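Long-range contacts in glucanase (Clostridium thermocellum, PDB 5GXX), which probably hydrolyses internal beta-1,4-glucosidic bonds of cellulose as a family 9 endoglucanase of the cellulosome: residues 303-313 with 413-424; 89-100 with 148-159. The protein carries 1 engineered substitution. One frame throughout, in Å; residues are numbered along the deposited sequence.

Both contacts join helices of the glycosyl hydrolase family 9 part of the chain, which in this family is an alpha/alpha barrel. Their centres lie about 18 Å apart, and their nearest atoms about 9 Å apart, without touching. Helix 58-75 connects them: it meets Phe310 and Arg424 of contact 1, and Glu89 and Met148 of contact 2. Contact 1 lies by a ligand pocket. The side chain of Tyr414 is about 5 Å from a bound Tris molecule, which probably came from the crystallisation liquor. Contact 2 is almost purely apolar, whereas contact 1 combines close helix packing with a salt bridge and two bridging waters.

Contact 1 (303-313 with 413-424); sequences RYATTEAFLAF and DYNAGFVGALCR
Phe310 lies against the bare backbone of Gly420, whose CA is 3.9 Å from the centroid of the Phe310 ring, a CH-pi contact over the face. CG of Phe310 lies anti to its own backbone N (chi1 -177°), which carries the ring across to helix 413-424. Next to it, the CB of Ala421 is a knob in a hole formed by Thr306, Ala309, Phe310 and Phe313. Gly417 and Gly420 let the axes approach to 7.4 Å. Farther along is the solvent side, at Arg424, the one partly exposed residue among those that touch. Its CG sits over one face of the Phe313 ring, while its guanidinium turns to Asp317 and Glu428.

Two waters sit between the helices beside the buried Thr306 and Thr307. Water 1 bridges their hydroxyls to Tyr414 O and Phe418 N. Thr306 OG1 is also hydrogen-bonded to Leu302 O. Water 2 links Thr307 OG1 to Asp413 O and Gly417 N. Each stands in for an i to i+4 backbone bond of helix 413-424. Thr307 OG1 also donates to Arg303 O.

Beyond the waters, Arg303 NH1 reaches the syn lone pair of Asp413 OD2 at 2.8 Å. NE and NH2 are hydrogen-bonded to Gly300 O and Trp299 O. Tyr414 CE1 lies over one face of this guanidinium and Tyr304 CZ over the other. The buried charge is thus paired, and its rotation is probably fixed.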
loop_
_atom_site.group_PDB
_atom_site.type_symbol
_atom_site.label_atom_id
_atom_site.label_comp_id
_atom_site.label_asym_id
_atom_site.label_seq_id
_atom_site.Cartn_x
_atom_site.Cartn_y
_atom_site.Cartn_z
ATOM N N ARG A 303 -23.055 19.111 -33.627
ATOM C CA ARG A 303 -24.041 19.851 -32.829
ATOM C C ARG A 303 -24.368 21.204 -33.447
ATOM O O ARG A 303 -25.545 21.523 -33.681
ATOM C CB ARG A 303 -23.513 20.029 -31.404
ATOM C CG ARG A 303 -24.295 20.991 -30.522
ATOM C CD ARG A 303 -23.537 22.293 -30.397
ATOM N NE ARG A 303 -22.084 22.226 -30.207
ATOM C CZ ARG A 303 -21.469 22.340 -29.029
ATOM N NH1 ARG A 303 -22.157 22.450 -27.895
ATOM N NH2 ARG A 303 -20.154 22.388 -28.976
ATOM N N TYR A 304 -23.352 22.006 -33.766
ATOM C CA TYR A 304 -23.635 23.331 -34.311
ATOM C C TYR A 304 -24.270 23.263 -35.700
ATOM O O TYR A 304 -25.276 23.932 -35.958
ATOM C CB TYR A 304 -22.355 24.161 -34.370
ATOM C CG TYR A 304 -21.739 24.552 -33.054
ATOM C CD1 TYR A 304 -22.469 25.220 -32.072
ATOM C CD2 TYR A 304 -20.407 24.295 -32.818
ATOM C CE1 TYR A 304 -21.876 25.621 -30.867
ATOM C CE2 TYR A 304 -19.794 24.697 -31.640
ATOM C CZ TYR A 304 -20.536 25.357 -30.672
ATOM O OH TYR A 304 -19.932 25.774 -29.506
ATOM N N ALA A 305 -23.738 22.404 -36.566
ATOM C CA ALA A 305 -24.184 22.371 -37.965
ATOM C C ALA A 305 -25.607 21.825 -38.060
ATOM O O ALA A 305 -26.430 22.389 -38.799
ATOM C CB ALA A 305 -23.213 21.582 -38.823
ATOM N N THR A 306 -25.922 20.810 -37.259
ATOM C CA THR A 306 -27.278 20.268 -37.262
ATOM C C THR A 306 -28.313 21.195 -36.619
ATOM O O THR A 306 -29.484 21.149 -36.992
ATOM C CB THR A 306 -27.358 18.864 -36.638
ATOM O OG1 THR A 306 -26.953 18.904 -35.263
ATOM C CG2 THR A 306 -26.473 17.909 -37.378
ATOM N N THR A 307 -27.884 22.024 -35.670
ATOM C CA THR A 307 -28.775 23.030 -35.068
ATOM C C THR A 307 -29.083 24.107 -36.103
ATOM O O THR A 307 -30.247 24.509 -36.287
ATOM C CB THR A 307 -28.156 23.648 -33.788
ATOM O OG1 THR A 307 -27.939 22.602 -32.828
ATOM C CG2 THR A 307 -29.103 24.715 -33.200
ATOM N N GLU A 308 -28.047 24.535 -36.824
ATOM C CA GLU A 308 -28.239 25.529 -37.894
ATOM C C GLU A 308 -29.110 24.944 -38.994
ATOM O O GLU A 308 -29.894 25.689 -39.592
ATOM C CB GLU A 308 -26.900 26.030 -38.435
ATOM C CG GLU A 308 -26.169 26.891 -37.409
ATOM C CD GLU A 308 -26.926 28.176 -37.117
ATOM O OE1 GLU A 308 -27.518 28.757 -38.060
ATOM O OE2 GLU A 308 -26.967 28.647 -35.953
ATOM N N ALA A 309 -29.001 23.637 -39.252
ATOM C CA ALA A 309 -29.910 22.994 -40.207
ATOM C C ALA A 309 -31.368 23.197 -39.784
ATOM O O ALA A 309 -32.201 23.576 -40.609
ATOM C CB ALA A 309 -29.579 21.502 -40.419
ATOM N N PHE A 310 -31.668 23.013 -38.499
ATOM C CA PHE A 310 -33.030 23.268 -38.017
ATOM C C PHE A 310 -33.460 24.704 -38.237
ATOM O O PHE A 310 -34.546 24.932 -38.768
ATOM C CB PHE A 310 -33.149 22.861 -36.549
ATOM C CG PHE A 310 -34.536 23.021 -35.973
ATOM C CD1 PHE A 310 -35.639 22.475 -36.623
ATOM C CD2 PHE A 310 -34.729 23.702 -34.781
ATOM C CE1 PHE A 310 -36.913 22.597 -36.098
ATOM C CE2 PHE A 310 -36.010 23.841 -34.244
ATOM C CZ PHE A 310 -37.106 23.284 -34.901
ATOM N N LEU A 311 -32.627 25.667 -37.859
ATOM C CA LEU A 311 -32.985 27.068 -38.077
ATOM C C LEU A 311 -33.214 27.391 -39.548
ATOM O O LEU A 311 -34.143 28.135 -39.887
ATOM C CB LEU A 311 -31.890 27.988 -37.554
ATOM C CG LEU A 311 -32.046 28.488 -36.115
ATOM C CD1 LEU A 311 -32.033 27.349 -35.102
ATOM C CD2 LEU A 311 -30.976 29.515 -35.770
ATOM N N ALA A 312 -32.365 26.821 -40.410
ATOM C CA ALA A 312 -32.470 27.032 -41.853
ATOM C C ALA A 312 -33.762 26.449 -42.422
ATOM O O ALA A 312 -34.413 27.110 -43.238
ATOM C CB ALA A 312 -31.234 26.480 -42.571
ATOM N N PHE A 313 -34.157 25.261 -41.967
ATOM C CA PHE A 313 -35.429 24.678 -42.395
ATOM C C PHE A 313 -36.590 25.578 -41.956
ATOM O O PHE A 313 -37.504 25.849 -42.740
ATOM C CB PHE A 313 -35.649 23.276 -41.800
ATOM C CG PHE A 313 -34.903 22.143 -42.477
ATOM C CD1 PHE A 313 -34.878 21.968 -43.861
ATOM C CD2 PHE A 313 -34.285 21.181 -41.690
ATOM C CE1 PHE A 313 -34.204 20.897 -44.442
ATOM C CE2 PHE A 313 -33.642 20.072 -42.246
ATOM C CZ PHE A 313 -33.599 19.924 -43.631
ATOM N N ASP A 413 -27.489 18.819 -25.570
ATOM C CA ASP A 413 -27.569 19.914 -26.527
ATOM C C ASP A 413 -27.123 19.468 -27.927
ATOM O O ASP A 413 -27.558 20.040 -28.929
ATOM C CB ASP A 413 -26.768 21.120 -26.031
ATOM C CG ASP A 413 -25.282 20.983 -26.307
ATOM O OD1 ASP A 413 -24.599 20.222 -25.582
ATOM O OD2 ASP A 413 -24.798 21.662 -27.245
ATOM N N TYR A 414 -26.285 18.435 -28.004
ATOM C CA TYR A 414 -25.835 17.896 -29.293
ATOM C C TYR A 414 -27.051 17.332 -30.020
ATOM O O TYR A 414 -27.182 17.472 -31.236
ATOM C CB TYR A 414 -24.835 16.764 -29.064
ATOM C CG TYR A 414 -23.409 17.176 -28.787
ATOM C CD1 TYR A 414 -23.114 18.406 -28.218
ATOM C CD2 TYR A 414 -22.368 16.290 -29.036
ATOM C CE1 TYR A 414 -21.813 18.768 -27.921
ATOM C CE2 TYR A 414 -21.054 16.650 -28.773
ATOM C CZ TYR A 414 -20.786 17.890 -28.231
ATOM O OH TYR A 414 -19.494 18.271 -27.928
ATOM N N ASN A 415 -27.945 16.668 -29.291
ATOM C CA ASN A 415 -29.104 16.021 -29.910
ATOM C C ASN A 415 -30.299 16.933 -30.154
ATOM O O ASN A 415 -31.200 16.564 -30.897
ATOM C CB ASN A 415 -29.541 14.780 -29.113
ATOM C CG ASN A 415 -28.900 13.500 -29.612
ATOM O OD1 ASN A 415 -27.682 13.415 -29.777
ATOM N ND2 ASN A 415 -29.731 12.497 -29.895
ATOM N N ALA A 416 -30.320 18.122 -29.550
ATOM C CA ALA A 416 -31.575 18.873 -29.431
ATOM C C ALA A 416 -32.045 19.495 -30.741
ATOM O O ALA A 416 -33.157 19.211 -31.207
ATOM C CB ALA A 416 -31.474 19.900 -28.328
ATOM N N GLY A 417 -31.215 20.328 -31.361
ATOM C CA GLY A 417 -31.566 20.888 -32.671
ATOM C C GLY A 417 -31.661 19.782 -33.715
ATOM O O GLY A 417 -32.485 19.838 -34.636
ATOM N N PHE A 418 -30.795 18.779 -33.590
ATOM C CA PHE A 418 -30.799 17.592 -34.464
ATOM C C PHE A 418 -32.154 16.891 -34.545
ATOM O O PHE A 418 -32.649 16.583 -35.631
ATOM C CB PHE A 418 -29.669 16.676 -33.989
ATOM C CG PHE A 418 -29.461 15.416 -34.787
ATOM C CD1 PHE A 418 -29.241 15.473 -36.159
ATOM C CD2 PHE A 418 -29.362 14.196 -34.123
ATOM C CE1 PHE A 418 -28.967 14.319 -36.862
ATOM C CE2 PHE A 418 -29.085 13.041 -34.830
ATOM C CZ PHE A 418 -28.909 13.113 -36.191
ATOM N N VAL A 419 -32.761 16.611 -33.399
ATOM C CA VAL A 419 -34.164 16.215 -33.364
ATOM C C VAL A 419 -35.094 17.102 -34.188
ATOM O O VAL A 419 -35.896 16.578 -34.961
ATOM C CB VAL A 419 -34.662 16.066 -31.906
ATOM C CG1 VAL A 419 -36.190 15.919 -31.876
ATOM C CG2 VAL A 419 -33.989 14.862 -31.258
ATOM N N GLY A 420 -35.008 18.425 -34.065
ATOM C CA GLY A 420 -35.890 19.314 -34.826
ATOM C C GLY A 420 -35.679 19.162 -36.323
ATOM O O GLY A 420 -36.627 19.065 -37.109
ATOM N N ALA A 421 -34.425 19.116 -36.753
ATOM C CA ALA A 421 -34.129 18.872 -38.168
ATOM C C ALA A 421 -34.582 17.510 -38.706
ATOM O O ALA A 421 -35.084 17.421 -39.836
ATOM C CB ALA A 421 -32.651 19.124 -38.404
ATOM N N LEU A 422 -34.450 16.455 -37.903
ATOM C CA LEU A 422 -34.975 15.145 -38.296
ATOM C C LEU A 422 -36.505 15.157 -38.366
ATOM O O LEU A 422 -37.094 14.521 -39.245
ATOM C CB LEU A 422 -34.490 14.025 -37.372
ATOM C CG LEU A 422 -32.988 13.745 -37.378
ATOM C CD1 LEU A 422 -32.588 12.835 -36.205
ATOM C CD2 LEU A 422 -32.567 13.135 -38.723
ATOM N N CYS A 423 -37.149 15.876 -37.457
ATOM C CA CYS A 423 -38.600 16.073 -37.579
ATOM C C CYS A 423 -38.968 16.659 -38.943
ATOM O O CYS A 423 -39.885 16.158 -39.596
ATOM C CB CYS A 423 -39.145 16.994 -36.490
ATOM S SG CYS A 423 -39.234 16.242 -34.863
ATOM N N ARG A 424 -38.271 17.706 -39.383
ATOM C CA ARG A 424 -38.541 18.297 -40.690
ATOM C C ARG A 424 -38.346 17.288 -41.823
ATOM O O ARG A 424 -39.163 17.205 -42.753
ATOM C CB ARG A 424 -37.634 19.514 -40.909
ATOM C CG ARG A 424 -37.779 20.183 -42.275
ATOM C CD ARG A 424 -39.234 20.551 -42.581
ATOM N NE ARG A 424 -39.285 21.293 -43.835
ATOM C CZ ARG A 424 -39.147 20.727 -45.037
ATOM N NH1 ARG A 424 -38.990 19.411 -45.177
ATOM N NH2 ARG A 424 -39.172 21.492 -46.123
HETATM O O HOH W 1 -28.137 19.587 -32.664
HETATM O O HOH W 2 -28.878 21.844 -30.422
#

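Contact 2 (89-100 with 148-159)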
loop_
_atom_site.group_PDB
_atom_site.type_symbol
_atom_site.label_atom_id
_atom_site.label_comp_id
_atom_site.label_asym_id
_atom_site.label_seq_id
_atom_site.Cartn_x
_atom_site.Cartn_y
_atom_site.Cartn_z
ATOM N N GLU A 89 -42.981 14.028 -26.950
ATOM C CA GLU A 89 -43.733 14.783 -25.955
ATOM C C GLU A 89 -43.417 14.414 -24.510
ATOM O O GLU A 89 -43.131 15.289 -23.689
ATOM C CB GLU A 89 -45.237 14.659 -26.203
ATOM C CG GLU A 89 -45.696 15.583 -27.327
ATOM C CD GLU A 89 -47.125 15.344 -27.747
ATOM O OE1 GLU A 89 -47.749 14.383 -27.251
ATOM O OE2 GLU A 89 -47.608 16.118 -28.595
ATOM N N ARG A 90 -43.464 13.127 -24.190
ATOM C CA ARG A 90 -43.222 12.700 -22.814
ATOM C C ARG A 90 -41.753 12.821 -22.413
ATOM O O ARG A 90 -41.446 13.096 -21.254
ATOM C CB ARG A 90 -43.787 11.306 -22.525
ATOM C CG ARG A 90 -43.123 10.140 -23.261
ATOM C CD ARG A 90 -44.021 8.912 -23.109
ATOM N NE ARG A 90 -43.385 7.716 -23.658
ATOM C CZ ARG A 90 -43.923 6.500 -23.695
ATOM N NH1 ARG A 90 -45.151 6.289 -23.230
ATOM N NH2 ARG A 90 -43.213 5.488 -24.191
ATOM N N ASN A 91 -40.837 12.666 -23.366
ATOM C CA ASN A 91 -39.442 12.962 -23.054
ATOM C C ASN A 91 -39.232 14.436 -22.714
ATOM O O ASN A 91 -38.492 14.752 -21.784
ATOM C CB ASN A 91 -38.523 12.503 -24.187
ATOM C CG ASN A 91 -38.090 11.073 -23.986
ATOM O OD1 ASN A 91 -37.270 10.783 -23.116
ATOM N ND2 ASN A 91 -38.696 10.156 -24.725
ATOM N N LEU A 92 -39.893 15.317 -23.453
ATOM C CA LEU A 92 -39.836 16.735 -23.134
ATOM C C LEU A 92 -40.425 16.976 -21.739
ATOM O O LEU A 92 -39.812 17.692 -20.942
ATOM C CB LEU A 92 -40.550 17.570 -24.206
ATOM C CG LEU A 92 -40.743 19.049 -23.876
ATOM C CD1 LEU A 92 -39.419 19.760 -23.582
ATOM C CD2 LEU A 92 -41.476 19.732 -25.004
ATOM N N ALA A 93 -41.568 16.359 -21.438
ATOM C CA ALA A 93 -42.258 16.652 -20.176
ATOM C C ALA A 93 -41.382 16.304 -18.988
ATOM O O ALA A 93 -41.422 16.967 -17.958
ATOM C CB ALA A 93 -43.595 15.907 -20.084
ATOM N N PHE A 94 -40.613 15.232 -19.129
ATOM C CA PHE A 94 -39.732 14.770 -18.066
ATOM C C PHE A 94 -38.739 15.869 -17.681
ATOM O O PHE A 94 -38.487 16.109 -16.498
ATOM C CB PHE A 94 -39.028 13.477 -18.514
ATOM C CG PHE A 94 -38.251 12.809 -17.427
ATOM C CD1 PHE A 94 -38.879 11.884 -16.601
ATOM C CD2 PHE A 94 -36.905 13.082 -17.237
ATOM C CE1 PHE A 94 -38.194 11.259 -15.569
ATOM C CE2 PHE A 94 -36.217 12.454 -16.206
ATOM C CZ PHE A 94 -36.853 11.544 -15.377
ATOM N N ALA A 95 -38.164 16.539 -18.675
ATOM C CA ALA A 95 -37.225 17.618 -18.413
ATOM C C ALA A 95 -37.936 18.847 -17.846
ATOM O O ALA A 95 -37.455 19.454 -16.895
ATOM C CB ALA A 95 -36.448 17.980 -19.682
ATOM N N LEU A 96 -39.070 19.218 -18.437
ATOM C CA LEU A 96 -39.841 20.356 -17.954
ATOM C C LEU A 96 -40.268 20.155 -16.499
ATOM O O LEU A 96 -40.232 21.118 -15.729
ATOM C CB LEU A 96 -41.061 20.646 -18.837
ATOM C CG LEU A 96 -40.660 21.066 -20.260
ATOM C CD1 LEU A 96 -41.892 21.321 -21.109
ATOM C CD2 LEU A 96 -39.713 22.255 -20.319
ATOM N N ASP A 97 -40.642 18.936 -16.108
ATOM C CA ASP A 97 -41.034 18.680 -14.720
ATOM C C ASP A 97 -39.894 19.022 -13.765
ATOM O O ASP A 97 -40.114 19.588 -12.696
ATOM C CB ASP A 97 -41.503 17.237 -14.522
ATOM C CG ASP A 97 -42.873 16.994 -15.124
ATOM O OD1 ASP A 97 -43.561 17.972 -15.476
ATOM O OD2 ASP A 97 -43.273 15.820 -15.254
ATOM N N TYR A 98 -38.674 18.656 -14.147
ATOM C CA TYR A 98 -37.471 19.008 -13.405
ATOM C C TYR A 98 -37.282 20.520 -13.303
ATOM O O TYR A 98 -37.006 20.998 -12.204
ATOM C CB TYR A 98 -36.226 18.285 -13.958
ATOM C CG TYR A 98 -34.910 18.841 -13.452
ATOM C CD1 TYR A 98 -34.266 19.873 -14.131
ATOM C CD2 TYR A 98 -34.304 18.350 -12.298
ATOM C CE1 TYR A 98 -33.058 20.386 -13.690
ATOM C CE2 TYR A 98 -33.100 18.860 -11.843
ATOM C CZ TYR A 98 -32.488 19.882 -12.535
ATOM O OH TYR A 98 -31.292 20.417 -12.107
ATOM N N LEU A 99 -37.453 21.266 -14.392
ATOM C CA LEU A 99 -37.255 22.711 -14.326
ATOM C C LEU A 99 -38.242 23.351 -13.348
ATOM O O LEU A 99 -37.856 24.238 -12.578
ATOM C CB LEU A 99 -37.388 23.369 -15.697
ATOM C CG LEU A 99 -36.410 22.876 -16.767
ATOM C CD1 LEU A 99 -36.571 23.676 -18.056
ATOM C CD2 LEU A 99 -34.975 22.956 -16.244
ATOM N N VAL A 100 -39.485 22.881 -13.362
ATOM C CA VAL A 100 -40.481 23.299 -12.364
ATOM C C VAL A 100 -40.044 22.946 -10.941
ATOM O O VAL A 100 -40.156 23.785 -10.031
ATOM C CB VAL A 100 -41.891 22.743 -12.688
ATOM C CG1 VAL A 100 -42.915 22.971 -11.539
ATOM C CG2 VAL A 100 -42.437 23.417 -13.930
ATOM N N MET A 148 -34.524 28.580 -18.679
ATOM C CA MET A 148 -35.528 27.724 -18.050
ATOM C C MET A 148 -36.923 28.271 -18.364
ATOM O O MET A 148 -37.844 27.508 -18.657
ATOM C CB MET A 148 -35.300 27.610 -16.536
ATOM C CG MET A 148 -33.986 26.928 -16.154
ATOM S SD MET A 148 -33.523 27.151 -14.410
ATOM C CE MET A 148 -34.886 26.338 -13.560
ATOM N N ALA A 149 -37.064 29.597 -18.350
ATOM C CA ALA A 149 -38.336 30.226 -18.695
ATOM C C ALA A 149 -38.749 29.917 -20.132
ATOM O O ALA A 149 -39.909 29.598 -20.384
ATOM C CB ALA A 149 -38.255 31.730 -18.519
ATOM N N ALA A 150 -37.797 30.027 -21.059
ATOM C CA ALA A 150 -38.066 29.804 -22.473
ATOM C C ALA A 150 -38.535 28.374 -22.714
ATOM O O ALA A 150 -39.499 28.140 -23.449
ATOM C CB ALA A 150 -36.809 30.090 -23.294
ATOM N N ALA A 151 -37.850 27.419 -22.086
ATOM C CA ALA A 151 -38.187 26.001 -22.236
ATOM C C ALA A 151 -39.608 25.741 -21.765
ATOM O O ALA A 151 -40.397 25.058 -22.424
ATOM C CB ALA A 151 -37.210 25.144 -21.454
ATOM N N LEU A 152 -39.939 26.340 -20.627
ATOM C CA LEU A 152 -41.292 26.194 -20.100
ATOM C C LEU A 152 -42.351 26.941 -20.913
ATOM O O LEU A 152 -43.497 26.490 -21.025
ATOM C CB LEU A 152 -41.326 26.583 -18.618
ATOM C CG LEU A 152 -40.600 25.581 -17.712
ATOM C CD1 LEU A 152 -40.216 26.220 -16.378
ATOM C CD2 LEU A 152 -41.418 24.306 -17.489
ATOM N N ALA A 153 -41.965 28.047 -21.532
ATOM C CA ALA A 153 -42.901 28.785 -22.376
ATOM C C ALA A 153 -43.267 27.966 -23.609
ATOM O O ALA A 153 -44.436 27.697 -23.869
ATOM C CB ALA A 153 -42.328 30.136 -22.766
ATOM N N VAL A 154 -42.271 27.561 -24.391
ATOM C CA VAL A 154 -42.607 26.697 -25.517
ATOM C C VAL A 154 -43.259 25.371 -25.100
ATOM O O VAL A 154 -44.216 24.920 -25.735
ATOM C CB VAL A 154 -41.414 26.506 -26.478
ATOM C CG1 VAL A 154 -40.217 25.809 -25.795
ATOM C CG2 VAL A 154 -41.867 25.773 -27.726
ATOM N N GLY A 155 -42.786 24.756 -24.017
ATOM C CA GLY A 155 -43.397 23.523 -23.525
ATOM C C GLY A 155 -44.875 23.669 -23.211
ATOM O O GLY A 155 -45.672 22.768 -23.489
ATOM N N SER A 156 -45.218 24.818 -22.634
ATOM C CA SER A 156 -46.609 25.109 -22.268
ATOM C C SER A 156 -47.502 25.146 -23.506
ATOM O O SER A 156 -48.658 24.737 -23.436
ATOM C CB SER A 156 -46.699 26.418 -21.479
ATOM O OG SER A 156 -46.747 27.575 -22.306
ATOM N N ILE A 157 -46.974 25.604 -24.638
ATOM C CA ILE A 157 -47.741 25.591 -25.888
ATOM C C ILE A 157 -47.906 24.161 -26.406
ATOM O O ILE A 157 -49.018 23.671 -26.620
ATOM C CB ILE A 157 -47.052 26.403 -27.011
ATOM C CG1 ILE A 157 -46.778 27.831 -26.540
ATOM C CG2 ILE A 157 -47.832 26.348 -28.334
ATOM C CD1 ILE A 157 -45.973 28.668 -27.531
ATOM N N VAL A 158 -46.780 23.491 -26.620
ATOM C CA VAL A 158 -46.828 22.223 -27.331
ATOM C C VAL A 158 -47.414 21.090 -26.494
ATOM O O VAL A 158 -47.911 20.106 -27.056
ATOM C CB VAL A 158 -45.459 21.867 -27.978
ATOM C CG1 VAL A 158 -44.954 23.036 -28.786
ATOM C CG2 VAL A 158 -44.408 21.456 -26.950
ATOM N N LEU A 159 -47.359 21.233 -25.169
ATOM C CA LEU A 159 -47.941 20.258 -24.246
ATOM C C LEU A 159 -49.201 20.771 -23.535
ATOM O O LEU A 159 -49.717 20.106 -22.633
ATOM C CB LEU A 159 -46.903 19.782 -23.220
ATOM C CG LEU A 159 -45.599 19.186 -23.773
ATOM C CD1 LEU A 159 -44.634 18.800 -22.663
ATOM C CD2 LEU A 159 -45.910 17.974 -24.650
HETATM O O HOH W 3 -46.920 18.597 -29.090
#
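Leu96 points from helix 89-100 into the surface of helix 148-158. Its CB meets CD2 of Leu152 at 3.9 Å. CG is anti to the carbonyl carbon (chi1 -64°), and from it the two methyls part to different targets. CD1 rests on the CA of Gly155 at 3.6 Å and also touches CD1 of Leu159. With no side chain at Gly155, this methyl packs directly on the backbone. CD2 turns to the backbone of Ala151, 3.6 Å from its O, and borders its CB as well. The same CD2 also touches CD2 of Leu152.

Leu99 continues the row one turn later. Its CD1 meets the CB of Ala151 at 3.8 Å, and its CD2 meets CG of Met148. The Met148 chain bends at its last torsion (chi3 62°) and brings CE near Leu99 O. Leu152 crosses Val100 at about a right angle, its CD2 3.8 Å from CG2 of Val100.

These helices belong to the alpha/alpha barrel of family 9 glycosidases. They run at 132° to each other, with axes 10.1 Å apart at closest approach. Tyr164 and Tyr171 of helix 162-178 also touch Leu152.

Toward the other end, Leu159 is the first residue past the helical conformation. Its CD1 reaches Ala93 and Leu92, and its CD2 touches CG of Glu89 at 3.6 Å, where the two side chains lie alongside and run opposite ways. CD2 of Leu92 crosses to CG2 of Val158. At this partly exposed edge, water 3 donates to both OE2 of Glu89 and the backbone O of Val158, while Arg85 forms a salt bridge with the same Glu89 oxygen.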